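Local coordinates for protein acetyl-CoA acetyltransferase (Bacillus anthracis, PDB 3SS6) that probably catalyses acetyl transfer between two acetyl-CoA molecules, the thiolase reaction that joins them into acetoacetyl-CoA or runs the other way, at residues A[113-118]-A[258-263]; A[8-13]-A[269-274]; A[295-300]-A[386-391]. All coordinates share one frame; numbering follows the deposited sequence. Where two conformers were deposited one is given.

Contact 1 (A[113-118]-A[258-263])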
loop_
_atom_site.group_PDB
_atom_site.type_symbol
_atom_site.label_atom_id
_atom_site.label_comp_id
_atom_site.label_asym_id
_atom_site.label_seq_id
_atom_site.Cartn_x
_atom_site.Cartn_y
_atom_site.Cartn_z
ATOM N N VAL A 113 23.958 -32.874 -7.552
ATOM C CA VAL A 113 23.000 -31.769 -7.499
ATOM C C VAL A 113 22.142 -31.887 -6.246
ATOM O O VAL A 113 21.719 -32.988 -5.885
ATOM C CB VAL A 113 22.068 -31.774 -8.723
ATOM C CG1 VAL A 113 21.082 -30.582 -8.663
ATOM C CG2 VAL A 113 22.878 -31.739 -10.003
ATOM N N VAL A 114 21.903 -30.759 -5.582
ATOM C CA VAL A 114 20.990 -30.708 -4.444
ATOM C C VAL A 114 19.699 -30.079 -4.971
ATOM O O VAL A 114 19.717 -28.985 -5.529
ATOM C CB VAL A 114 21.571 -29.869 -3.304
ATOM C CG1 VAL A 114 20.567 -29.751 -2.170
ATOM C CG2 VAL A 114 22.867 -30.510 -2.792
ATOM N N ALA A 115 18.581 -30.780 -4.826
ATOM C CA ALA A 115 17.363 -30.320 -5.486
ATOM C C ALA A 115 16.153 -30.587 -4.634
ATOM O O ALA A 115 16.096 -31.570 -3.901
ATOM C CB ALA A 115 17.197 -31.000 -6.842
ATOM N N GLY A 116 15.172 -29.702 -4.735
ATOM C CA GLY A 116 13.937 -29.891 -4.000
ATOM C C GLY A 116 13.073 -28.663 -4.172
ATOM O O GLY A 116 13.017 -28.074 -5.256
ATOM N N GLY A 117 12.391 -28.280 -3.105
ATOM C CA GLY A 117 11.458 -27.174 -3.202
ATOM C C GLY A 117 11.182 -26.541 -1.857
ATOM O O GLY A 117 11.496 -27.098 -0.807
ATOM N N VAL A 118 10.606 -25.347 -1.906
ATOM C CA VAL A 118 10.308 -24.579 -0.707
ATOM C C VAL A 118 9.085 -23.706 -0.961
ATOM O O VAL A 118 8.833 -23.269 -2.093
ATOM C CB VAL A 118 11.517 -23.704 -0.279
ATOM C CG1 VAL A 118 11.901 -22.733 -1.404
ATOM C CG2 VAL A 118 11.204 -22.912 1.021
ATOM N N LEU A 258 16.653 -33.149 -1.725
ATOM C CA LEU A 258 17.336 -34.419 -1.966
ATOM C C LEU A 258 18.762 -34.125 -2.415
ATOM O O LEU A 258 19.023 -33.093 -3.033
ATOM C CB LEU A 258 16.646 -35.211 -3.079
ATOM C CG LEU A 258 15.315 -35.917 -2.825
ATOM C CD1 LEU A 258 14.241 -34.917 -2.407
ATOM C CD2 LEU A 258 14.935 -36.631 -4.112
ATOM N N VAL A 259 19.683 -35.048 -2.130
ATOM C CA VAL A 259 20.997 -34.996 -2.757
ATOM C C VAL A 259 21.009 -36.078 -3.831
ATOM O O VAL A 259 20.715 -37.248 -3.548
ATOM C CB VAL A 259 22.150 -35.248 -1.752
ATOM C CG1 VAL A 259 23.496 -35.287 -2.487
ATOM C CG2 VAL A 259 22.155 -34.166 -0.655
ATOM N N LEU A 260 21.305 -35.678 -5.064
ATOM C CA LEU A 260 21.339 -36.606 -6.187
ATOM C C LEU A 260 22.730 -36.625 -6.786
ATOM O O LEU A 260 23.422 -35.604 -6.792
ATOM C CB LEU A 260 20.330 -36.178 -7.266
ATOM C CG LEU A 260 18.867 -36.087 -6.827
ATOM C CD1 LEU A 260 18.481 -34.642 -6.408
ATOM C CD2 LEU A 260 17.972 -36.559 -7.953
ATOM N N MET A 261 23.146 -37.775 -7.313
ATOM C CA MET A 261 24.428 -37.841 -8.001
ATOM C C MET A 261 24.405 -38.994 -9.003
ATOM O O MET A 261 23.460 -39.779 -9.032
ATOM C CB MET A 261 25.582 -38.004 -6.996
ATOM C CG MET A 261 25.544 -39.330 -6.219
ATOM S SD MET A 261 26.872 -39.436 -4.990
ATOM C CE MET A 261 26.352 -38.138 -3.852
ATOM N N SER A 262 25.416 -39.074 -9.856
ATOM C CA SER A 262 25.498 -40.211 -10.764
ATOM C C SER A 262 25.751 -41.466 -9.947
ATOM O O SER A 262 26.369 -41.414 -8.881
ATOM C CB SER A 262 26.600 -40.015 -11.802
ATOM O OG SER A 262 27.882 -40.009 -11.185
ATOM N N GLU A 263 25.263 -42.596 -10.436
ATOM C CA GLU A 263 25.516 -43.849 -9.749
ATOM C C GLU A 263 27.023 -44.126 -9.668
ATOM O O GLU A 263 27.506 -44.694 -8.687
ATOM C CB GLU A 263 24.784 -44.996 -10.438
ATOM C CG GLU A 263 24.802 -46.273 -9.591
ATOM C CD GLU A 263 23.800 -47.309 -10.052
ATOM O OE1 GLU A 263 23.172 -47.120 -11.113
ATOM O OE2 GLU A 263 23.641 -48.327 -9.343
#
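V113 and L260 grip each other through both of their peptide groups, and A115 and L258 do the same two residues along. V113 N donates to L260 O at 2.9 Å, and L260 N returns a bond to V113 O at 2.8 Å. In the second pair, A115 N lies 3.0 Å from L258 O, while L258 N reaches A115 O at 2.7 Å with an almost straight N-H...O angle of 172°. All eight of these buried polar atoms are thus paired. L258 O also receives a CA-H...O contact from V114, 3.4 Å from V114 CA. V114 and V259 form the non-hydrogen-bonded antiparallel pair between these two hydrogen-bonded pairs; their CG2 methyls approach to 4.3 Å, and beta-branched valine suits so extended a backbone. On the face of V113 and L258, L260 CD1 lies 3.9 Å from A115 CB, and the single methyl of alanine lets the longer leucine branch lie against it. V114 N and O, pointing away from L258-S262, are taken up by backbone bonds to E53 and I55 of strand 53-57. Helix 93-107 packs over V113, A115, L258 and L260, whereas helix 29-43 lies against V114 and V259 on the opposite face.

Contact 2 (A[8-13]-A[269-274])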
loop_
_atom_site.group_PDB
_atom_site.type_symbol
_atom_site.label_atom_id
_atom_site.label_comp_id
_atom_site.label_asym_id
_atom_site.label_seq_id
_atom_site.Cartn_x
_atom_site.Cartn_y
_atom_site.Cartn_z
ATOM N N VAL A 8 21.071 -41.512 -8.851
ATOM C CA VAL A 8 20.732 -42.054 -7.543
ATOM C C VAL A 8 20.579 -40.928 -6.533
ATOM O O VAL A 8 21.038 -39.806 -6.751
ATOM C CB VAL A 8 21.767 -43.101 -7.042
ATOM C CG1 VAL A 8 21.836 -44.277 -8.019
ATOM C CG2 VAL A 8 23.128 -42.467 -6.857
ATOM N N ILE A 9 19.909 -41.241 -5.434
ATOM C CA ILE A 9 19.561 -40.264 -4.416
ATOM C C ILE A 9 20.219 -40.719 -3.128
ATOM O O ILE A 9 19.966 -41.832 -2.668
ATOM C CB ILE A 9 18.030 -40.235 -4.212
ATOM C CG1 ILE A 9 17.339 -39.700 -5.474
ATOM C CG2 ILE A 9 17.655 -39.364 -3.006
ATOM C CD1 ILE A 9 15.869 -40.078 -5.572
ATOM N N THR A 10 21.059 -39.870 -2.542
ATOM C CA THR A 10 21.817 -40.287 -1.352
ATOM C C THR A 10 21.322 -39.711 -0.021
ATOM O O THR A 10 21.751 -40.162 1.055
ATOM C CB THR A 10 23.318 -39.970 -1.514
ATOM O OG1 THR A 10 23.495 -38.559 -1.672
ATOM C CG2 THR A 10 23.887 -40.704 -2.726
ATOM N N ALA A 11 20.436 -38.722 -0.091
ATOM C CA ALA A 11 19.824 -38.146 1.103
ATOM C C ALA A 11 18.488 -37.568 0.697
ATOM O O ALA A 11 18.310 -37.160 -0.454
ATOM C CB ALA A 11 20.709 -37.049 1.720
ATOM N N ALA A 12 17.549 -37.550 1.640
ATOM C CA ALA A 12 16.220 -37.023 1.375
ATOM C C ALA A 12 15.645 -36.541 2.694
ATOM O O ALA A 12 15.317 -37.349 3.564
ATOM C CB ALA A 12 15.337 -38.106 0.768
ATOM N N VAL A 13 15.550 -35.226 2.853
ATOM C CA VAL A 13 15.133 -34.648 4.127
ATOM C C VAL A 13 14.153 -33.503 3.916
ATOM O O VAL A 13 14.041 -32.970 2.814
ATOM C CB VAL A 13 16.333 -34.141 4.946
ATOM C CG1 VAL A 13 17.168 -35.320 5.446
ATOM C CG2 VAL A 13 17.181 -33.165 4.130
ATOM N N LYS A 269 32.497 -42.909 -4.231
ATOM C CA LYS A 269 32.500 -42.437 -2.846
ATOM C C LYS A 269 32.261 -43.542 -1.825
ATOM O O LYS A 269 32.400 -43.325 -0.621
ATOM C CB LYS A 269 31.425 -41.366 -2.659
ATOM C CG LYS A 269 31.654 -40.093 -3.443
ATOM C CD LYS A 269 33.004 -39.493 -3.126
ATOM C CE LYS A 269 33.076 -38.043 -3.564
ATOM N NZ LYS A 269 32.104 -37.206 -2.798
ATOM N N GLY A 270 31.880 -44.722 -2.301
ATOM C CA GLY A 270 31.554 -45.826 -1.411
ATOM C C GLY A 270 30.238 -45.615 -0.681
ATOM O O GLY A 270 30.073 -46.054 0.454
ATOM N N LEU A 271 29.302 -44.932 -1.334
ATOM C CA LEU A 271 28.018 -44.599 -0.721
ATOM C C LEU A 271 26.941 -45.585 -1.140
ATOM O O LEU A 271 26.843 -45.940 -2.317
ATOM C CB LEU A 271 27.559 -43.195 -1.155
ATOM C CG LEU A 271 28.419 -41.980 -0.835
ATOM C CD1 LEU A 271 27.783 -40.721 -1.423
ATOM C CD2 LEU A 271 28.572 -41.836 0.662
ATOM N N GLN A 272 26.127 -46.018 -0.180
ATOM C CA GLN A 272 24.897 -46.750 -0.488
ATOM C C GLN A 272 23.746 -45.761 -0.651
ATOM O O GLN A 272 23.279 -45.177 0.328
ATOM C CB GLN A 272 24.576 -47.749 0.629
ATOM C CG GLN A 272 23.242 -48.479 0.475
ATOM C CD GLN A 272 23.162 -49.283 -0.810
ATOM O OE1 GLN A 272 22.346 -48.993 -1.689
ATOM N NE2 GLN A 272 24.009 -50.291 -0.926
ATOM N N PRO A 273 23.277 -45.565 -1.889
ATOM C CA PRO A 273 22.165 -44.630 -2.074
ATOM C C PRO A 273 20.877 -45.170 -1.476
ATOM O O PRO A 273 20.758 -46.373 -1.242
ATOM C CB PRO A 273 22.038 -44.523 -3.601
ATOM C CG PRO A 273 23.385 -45.002 -4.140
ATOM C CD PRO A 273 23.769 -46.098 -3.171
ATOM N N LEU A 274 19.935 -44.264 -1.225
ATOM C CA LEU A 274 18.611 -44.615 -0.730
ATOM C C LEU A 274 17.753 -45.174 -1.851
ATOM O O LEU A 274 16.917 -46.054 -1.622
ATOM C CB LEU A 274 17.906 -43.369 -0.170
ATOM C CG LEU A 274 18.579 -42.632 0.981
ATOM C CD1 LEU A 274 17.833 -41.330 1.265
ATOM C CD2 LEU A 274 18.621 -43.508 2.227
HETATM O O HOH W 1 23.384 -42.505 1.028
#
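T10 and P273 meet at a beta bulge in strand 7-19 of the thiolase fold, where the loop leading into strand 275-284 comes alongside. T10 and A11 both sit opposite V259 of the neighbouring strand, and T10 bends there into nearly helical torsions, with psi -12°. Just before the bulge, L274 N donates to I9 O at 2.8 Å, coming nearly straight onto the carbonyl although its N-H...O angle is only 144°. Proline suits position 273, since it has no N-H to satisfy in this buried place and offers a compact apolar ring. That ring crosses V8 obliquely, P273 CG lying 3.7 Å from V8 CG2. L274 reaches along the strand in the other direction: its CG is anti to the carbonyl carbon (chi1 -59°), and CD1 comes 3.8 Å from A11 CA and 4.1 Å from A12 CB, alanine being small enough to admit the branch. L274 also packs on I364 and K368 of helix 352-370, and a bound potassium ion lies about 4 Å from its side chain. T10 divides its branches: OG1 bonds to G44 O, while CG2, anti to the carbonyl carbon, turns to the apolar L271, 4.1 Å from L271 CD1. The T10 carbonyl, displaced from regular strand pairing by the bulge, is met by a water that donates to T10 O at 2.9 Å and to Q272 O at 2.8 Å, tying strand to loop.

Contact 3 (A[295-300]-A[386-391])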
loop_
_atom_site.group_PDB
_atom_site.type_symbol
_atom_site.label_atom_id
_atom_site.label_comp_id
_atom_site.label_asym_id
_atom_site.label_seq_id
_atom_site.Cartn_x
_atom_site.Cartn_y
_atom_site.Cartn_z
ATOM N N ALA A 295 -3.345 -38.608 -13.789
ATOM C CA ALA A 295 -3.757 -39.793 -14.552
ATOM C C ALA A 295 -2.950 -39.963 -15.849
ATOM O O ALA A 295 -2.261 -40.973 -16.032
ATOM C CB ALA A 295 -5.271 -39.783 -14.821
ATOM N N PRO A 296 -3.018 -38.975 -16.758
ATOM C CA PRO A 296 -2.201 -39.122 -17.968
ATOM C C PRO A 296 -0.692 -39.102 -17.690
ATOM O O PRO A 296 0.050 -39.736 -18.439
ATOM C CB PRO A 296 -2.610 -37.914 -18.826
ATOM C CG PRO A 296 -3.190 -36.935 -17.861
ATOM C CD PRO A 296 -3.860 -37.764 -16.802
ATOM N N ALA A 297 -0.247 -38.387 -16.657
ATOM C CA ALA A 297 1.182 -38.355 -16.339
ATOM C C ALA A 297 1.659 -39.733 -15.910
ATOM O O ALA A 297 2.699 -40.213 -16.360
ATOM C CB ALA A 297 1.478 -37.324 -15.251
ATOM N N ILE A 298 0.877 -40.380 -15.054
ATOM C CA ILE A 298 1.233 -41.723 -14.599
ATOM C C ILE A 298 1.171 -42.727 -15.750
ATOM O O ILE A 298 2.092 -43.525 -15.931
ATOM C CB ILE A 298 0.379 -42.162 -13.396
ATOM C CG1 ILE A 298 0.783 -41.346 -12.158
ATOM C CG2 ILE A 298 0.532 -43.671 -13.131
ATOM C CD1 ILE A 298 -0.130 -41.543 -10.958
ATOM N N ARG A 299 0.108 -42.678 -16.548
ATOM C CA ARG A 299 -0.010 -43.609 -17.670
ATOM C C ARG A 299 1.160 -43.451 -18.630
ATOM O O ARG A 299 1.757 -44.441 -19.051
ATOM C CB ARG A 299 -1.348 -43.437 -18.394
ATOM C CG ARG A 299 -2.540 -43.858 -17.545
ATOM C CD ARG A 299 -3.854 -43.799 -18.310
ATOM N NE ARG A 299 -4.887 -44.592 -17.643
ATOM C CZ ARG A 299 -6.099 -44.142 -17.324
ATOM N NH1 ARG A 299 -6.452 -42.898 -17.612
ATOM N NH2 ARG A 299 -6.963 -44.946 -16.721
ATOM N N LYS A 300 1.490 -42.202 -18.951
ATOM C CA LYS A 300 2.589 -41.890 -19.866
ATOM C C LYS A 300 3.910 -42.437 -19.330
ATOM O O LYS A 300 4.689 -43.070 -20.062
ATOM C CB LYS A 300 2.676 -40.370 -20.053
ATOM C CG LYS A 300 3.712 -39.877 -21.051
ATOM C CD LYS A 300 3.598 -38.361 -21.209
ATOM C CE LYS A 300 4.608 -37.795 -22.195
ATOM N NZ LYS A 300 4.424 -36.324 -22.355
ATOM N N GLY A 386 0.081 -32.494 -15.066
ATOM C CA GLY A 386 0.362 -33.590 -14.157
ATOM C C GLY A 386 1.825 -33.959 -14.301
ATOM O O GLY A 386 2.365 -33.915 -15.401
ATOM N N VAL A 387 2.467 -34.321 -13.198
ATOM C CA VAL A 387 3.863 -34.734 -13.239
ATOM C C VAL A 387 3.997 -36.003 -12.415
ATOM O O VAL A 387 3.339 -36.138 -11.391
ATOM C CB VAL A 387 4.781 -33.635 -12.676
ATOM C CG1 VAL A 387 6.245 -34.043 -12.794
ATOM C CG2 VAL A 387 4.528 -32.322 -13.416
ATOM N N ALA A 388 4.812 -36.948 -12.886
ATOM C CA ALA A 388 5.036 -38.191 -12.148
ATOM C C ALA A 388 6.510 -38.577 -12.134
ATOM O O ALA A 388 7.235 -38.374 -13.117
ATOM C CB ALA A 388 4.190 -39.327 -12.728
ATOM N N LEU A 389 6.936 -39.143 -11.009
ATOM C CA LEU A 389 8.318 -39.534 -10.795
ATOM C C LEU A 389 8.337 -40.999 -10.370
ATOM O O LEU A 389 7.560 -41.412 -9.508
ATOM C CB LEU A 389 8.930 -38.651 -9.696
ATOM C CG LEU A 389 10.401 -38.903 -9.368
ATOM C CD1 LEU A 389 11.281 -38.646 -10.581
ATOM C CD2 LEU A 389 10.819 -38.015 -8.197
ATOM N N PHE A 390 9.211 -41.785 -10.993
ATOM C CA PHE A 390 9.244 -43.235 -10.786
ATOM C C PHE A 390 10.580 -43.596 -10.164
ATOM O O PHE A 390 11.628 -43.279 -10.723
ATOM C CB PHE A 390 9.047 -43.956 -12.121
ATOM C CG PHE A 390 7.725 -43.656 -12.759
ATOM C CD1 PHE A 390 6.669 -44.548 -12.653
ATOM C CD2 PHE A 390 7.525 -42.449 -13.420
ATOM C CE1 PHE A 390 5.431 -44.252 -13.224
ATOM C CE2 PHE A 390 6.294 -42.139 -13.987
ATOM C CZ PHE A 390 5.248 -43.043 -13.899
ATOM N N ILE A 391 10.540 -44.222 -8.992
ATOM C CA ILE A 391 11.768 -44.515 -8.263
ATOM C C ILE A 391 11.826 -45.961 -7.781
ATOM O O ILE A 391 10.798 -46.644 -7.679
ATOM C CB ILE A 391 11.949 -43.589 -7.045
ATOM C CG1 ILE A 391 10.851 -43.837 -6.015
ATOM C CG2 ILE A 391 11.968 -42.117 -7.465
ATOM C CD1 ILE A 391 11.133 -43.166 -4.683
#
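A297 sets its single methyl against the backbone of G386, CB lying 3.5 Å from G386 C. Both residues suit so close an approach: glycine brings no CB of its own on the side facing the helix, and alanine has only one carbon to place there, so the CA atoms of A297 and G386 come within 5.3 Å. The next residue on this face of the strand, A388, points its methyl at the helix as well, and A388 CB lies 4.2 Å from A297 CB. I298 meets the same methyl of A388 from a second direction, roughly at right angles to A297. With CG1 anti to its carbonyl carbon (chi1 -70°), I298 brings CG1 to 4.0 Å from A388 CB, and its side chain also packs against L332 of helix 322-332. This is helix-on-sheet packing in the layered alpha/beta architecture of thiolases: the axes of 295-300 and 386-391 pass 6.6 Å apart at 37°, a short separation made possible by the small residues between them. V387 and L389 face the other way, onto M95 of helix 93-107. F390 begins on the same face as A388 but extends further. Its CG is anti to the carbonyl carbon; this chi1 of -62° swings the ring toward the helix, while chi2 fixes only how its plane is turned. There CZ approaches I298 O at 3.8 Å, the oxygen lying at the ring edge, near its plane. The ring also rests on V278 and S281 of strand 275-284; the hydroxyl of S281 bonds to A297 O.

Contacts 1 and 2 are neighbours, their centres 10 Å apart, because strands 252-262 and 7-19 lie side by side; probable hydrogen bonds run from T10 N to V259 O and from V8 N to M261 O. Contact 3 lies about 20 Å from contact 1 and 23 Å from contact 2, centre to centre, in the same mixed sheet. Along the chain, contact 1 is nested inside the loop closed by contact 2, and contact 3 follows both. Contact 2 pairs the N-terminal thiolase domain with the C-terminal one, whereas contacts 1 and 3 each stay within one. Helix 93-107 touches strands of contacts 1 and 3, helix 352-370 those of 2 and 3, consistent with helices packed between thiolase halves.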